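Local coordinates for protein endoglucanase FnCel5A (Fervidobacterium nodosum, PDB 3NCO) that probably hydrolyses internal beta-1,4-glucosidic bonds of cellulose, acting as an endoglucanase, at residues V120-W123 with K124-Q128. Numbering follows the deposited sequence.
Sequences VEIW and KQVAQ
Lys124 N donates to Val120 O at 2.9 Å, one of the i to i+4 bonds of alpha-helix 112-130, which follows the third strand (97-101) of the (beta/alpha)8 TIM barrel and leads into the fourth (137-140). The Lys124 side chain runs beside that of Glu121, both pointing the same way, and its CD passes 4.0 Å from Glu121 OE1. The two charged ends stay apart: with CG anti to the backbone N (chi1 177°), the long chain carries NZ to a salt bridge with Glu164 on the neighbouring helix 151-168.

Gln125 grips Glu121 O twice. Its backbone N makes the helical bond, while NE2, 3.2 Å from the same Glu121 O, comes in over the opposite face of the carbonyl, 65° out of its plane and so not on a lone pair. The amide is fixed further by Tyr74 O, which accepts from NE2, and by Ile76 N, which donates to OE1. A leucine here would probably cost Glu121 O its second donor and leave Tyr74 O and Ile76 N without their amide partner, weakening the tie between this helix and the loop of Tyr74 and Ile76, which runs between strand 57-60 and helix 78-93.

Val126 N bonds to Ile122 O, and its two methyls part company: CG2 lies 4.0 Å from Ile122 CG2, the two side chains running side by side against Trp64, whereas CG1 meets the Trp123 indole obliquely, 3.5 Å from CZ3. That indole is pinned at its far side, where NE1 donates to Ile141 O just beyond strand 137-140, and it also meets the Phe139 ring.

Ala127 N continues the i to i+4 series, 2.9 Å from Trp123 O, and Ala127 CB lies 3.2 Å from that same Trp123 O.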
ATOM      1  N   VAL A 120     -12.029  11.170   8.938  1.00 16.87           N
ATOM      2  CA  VAL A 120     -12.911  10.371   9.813  1.00 17.38           C
ATOM      3  C   VAL A 120     -14.274  10.134   9.121  1.00 17.93           C
ATOM      4  O   VAL A 120     -14.829   8.998   9.148  1.00 18.98           O
ATOM      5  CB  VAL A 120     -13.111  11.013  11.190  1.00 18.20           C
ATOM      6  CG1 VAL A 120     -14.157  10.297  11.968  1.00 18.84           C
ATOM      7  CG2 VAL A 120     -11.790  10.986  12.001  1.00 16.47           C
ATOM      8  N   GLU A 121     -14.853  11.192   8.541  1.00 17.08           N
ATOM      9  CA  GLU A 121     -16.164  11.065   7.869  1.00 18.14           C
ATOM     10  C   GLU A 121     -16.095  10.195   6.615  1.00 19.19           C
ATOM     11  O   GLU A 121     -17.002   9.398   6.371  1.00 18.32           O
ATOM     12  CB  GLU A 121     -16.715  12.427   7.485  1.00 20.39           C
ATOM     13  CG  GLU A 121     -17.064  13.322   8.685  1.00 20.52           C
ATOM     14  CD  GLU A 121     -17.941  12.611   9.731  1.00 23.98           C
ATOM     15  OE1 GLU A 121     -18.999  12.056   9.355  1.00 23.47           O
ATOM     16  OE2 GLU A 121     -17.587  12.577  10.929  1.00 25.61           O
ATOM     17  N   ILE A 122     -15.009  10.297   5.857  1.00 17.70           N
ATOM     18  CA  ILE A 122     -14.815   9.388   4.700  1.00 18.41           C
ATOM     19  C   ILE A 122     -14.875   7.953   5.165  1.00 18.10           C
ATOM     20  O   ILE A 122     -15.619   7.131   4.630  1.00 16.22           O
ATOM     21  CB  ILE A 122     -13.466   9.679   3.974  1.00 18.70           C
ATOM     22  CG1 ILE A 122     -13.621  10.965   3.174  1.00 20.44           C
ATOM     23  CG2 ILE A 122     -13.031   8.493   3.051  1.00 18.44           C
ATOM     24  CD1 ILE A 122     -12.298  11.582   2.718  1.00 16.55           C
ATOM     25  N   TRP A 123     -14.111   7.642   6.192  1.00 16.67           N
ATOM     26  CA  TRP A 123     -14.049   6.274   6.666  1.00 17.11           C
ATOM     27  C   TRP A 123     -15.342   5.787   7.326  1.00 17.29           C
ATOM     28  O   TRP A 123     -15.677   4.581   7.252  1.00 17.60           O
ATOM     29  CB  TRP A 123     -12.811   6.058   7.530  1.00 16.66           C
ATOM     30  CG  TRP A 123     -11.648   5.610   6.622  1.00 14.90           C
ATOM     31  CD1 TRP A 123     -10.482   6.326   6.278  1.00 15.86           C
ATOM     32  CD2 TRP A 123     -11.592   4.398   5.890  1.00 16.65           C
ATOM     33  NE1 TRP A 123      -9.714   5.574   5.414  1.00 17.14           N
ATOM     34  CE2 TRP A 123     -10.388   4.401   5.138  1.00 17.72           C
ATOM     35  CE3 TRP A 123     -12.460   3.297   5.802  1.00 18.55           C
ATOM     36  CZ2 TRP A 123     -10.024   3.315   4.310  1.00 15.45           C
ATOM     37  CZ3 TRP A 123     -12.113   2.236   5.017  1.00 16.24           C
ATOM     38  CH2 TRP A 123     -10.899   2.227   4.254  1.00 16.39           C
ATOM     39  N   LYS A 124     -16.075   6.685   7.975  1.00 18.52           N
ATOM     40  CA  LYS A 124     -17.378   6.274   8.516  1.00 19.34           C
ATOM     41  C   LYS A 124     -18.239   5.738   7.365  1.00 19.21           C
ATOM     42  O   LYS A 124     -18.918   4.693   7.484  1.00 20.60           O
ATOM     43  CB  LYS A 124     -18.048   7.468   9.177  1.00 20.66           C
ATOM     44  CG  LYS A 124     -19.432   7.162   9.709  1.00 25.11           C
ATOM     45  CD  LYS A 124     -19.930   8.369  10.504  1.00 25.66           C
ATOM     46  CE  LYS A 124     -21.243   8.052  11.286  1.00 32.46           C
ATOM     47  NZ  LYS A 124     -20.939   7.212  12.532  1.00 36.84           N
ATOM     48  N   GLN A 125     -18.201   6.442   6.249  1.00 18.24           N
ATOM     49  CA  GLN A 125     -18.968   6.061   5.083  1.00 19.62           C
ATOM     50  C   GLN A 125     -18.449   4.802   4.374  1.00 18.90           C
ATOM     51  O   GLN A 125     -19.255   3.975   3.935  1.00 19.14           O
ATOM     52  CB  GLN A 125     -18.971   7.202   4.107  1.00 18.68           C
ATOM     53  CG  GLN A 125     -19.822   8.326   4.624  1.00 20.36           C
ATOM     54  CD  GLN A 125     -19.739   9.492   3.685  1.00 21.10           C
ATOM     55  OE1 GLN A 125     -20.338   9.459   2.629  1.00 22.33           O
ATOM     56  NE2 GLN A 125     -18.913  10.488   4.017  1.00 21.03           N
ATOM     57  N   VAL A 126     -17.153   4.699   4.163  1.00 18.53           N
ATOM     58  CA  VAL A 126     -16.592   3.542   3.462  1.00 17.96           C
ATOM     59  C   VAL A 126     -16.820   2.280   4.312  1.00 18.82           C
ATOM     60  O   VAL A 126     -17.307   1.225   3.789  1.00 19.23           O
ATOM     61  CB  VAL A 126     -15.102   3.710   3.186  1.00 18.25           C
ATOM     62  CG1 VAL A 126     -14.564   2.428   2.487  1.00 15.30           C
ATOM     63  CG2 VAL A 126     -14.838   4.968   2.334  1.00 16.79           C
ATOM     64  N   ALA A 127     -16.585   2.395   5.614  1.00 18.35           N
ATOM     65  CA  ALA A 127     -16.885   1.283   6.519  1.00 18.98           C
ATOM     66  C   ALA A 127     -18.354   0.903   6.465  1.00 18.74           C
ATOM     67  O   ALA A 127     -18.724  -0.293   6.499  1.00 19.68           O
ATOM     68  CB  ALA A 127     -16.463   1.593   7.982  1.00 18.79           C
ATOM     69  N   GLN A 128     -19.255   1.896   6.459  1.00 18.95           N
ATOM     70  CA  GLN A 128     -20.667   1.535   6.412  1.00 19.54           C
ATOM     71  C   GLN A 128     -20.954   0.799   5.115  1.00 19.49           C
ATOM     72  O   GLN A 128     -21.691  -0.232   5.106  1.00 21.30           O
ATOM     73  CB  GLN A 128     -21.538   2.772   6.489  1.00 20.80           C
ATOM     74  CG  GLN A 128     -23.040   2.503   6.228  1.00 22.95           C
ATOM     75  CD  GLN A 128     -23.718   1.789   7.389  1.00 30.04           C
ATOM     76  OE1 GLN A 128     -23.317   1.946   8.532  1.00 33.08           O
ATOM     77  NE2 GLN A 128     -24.748   0.995   7.090  1.00 33.04           N
TER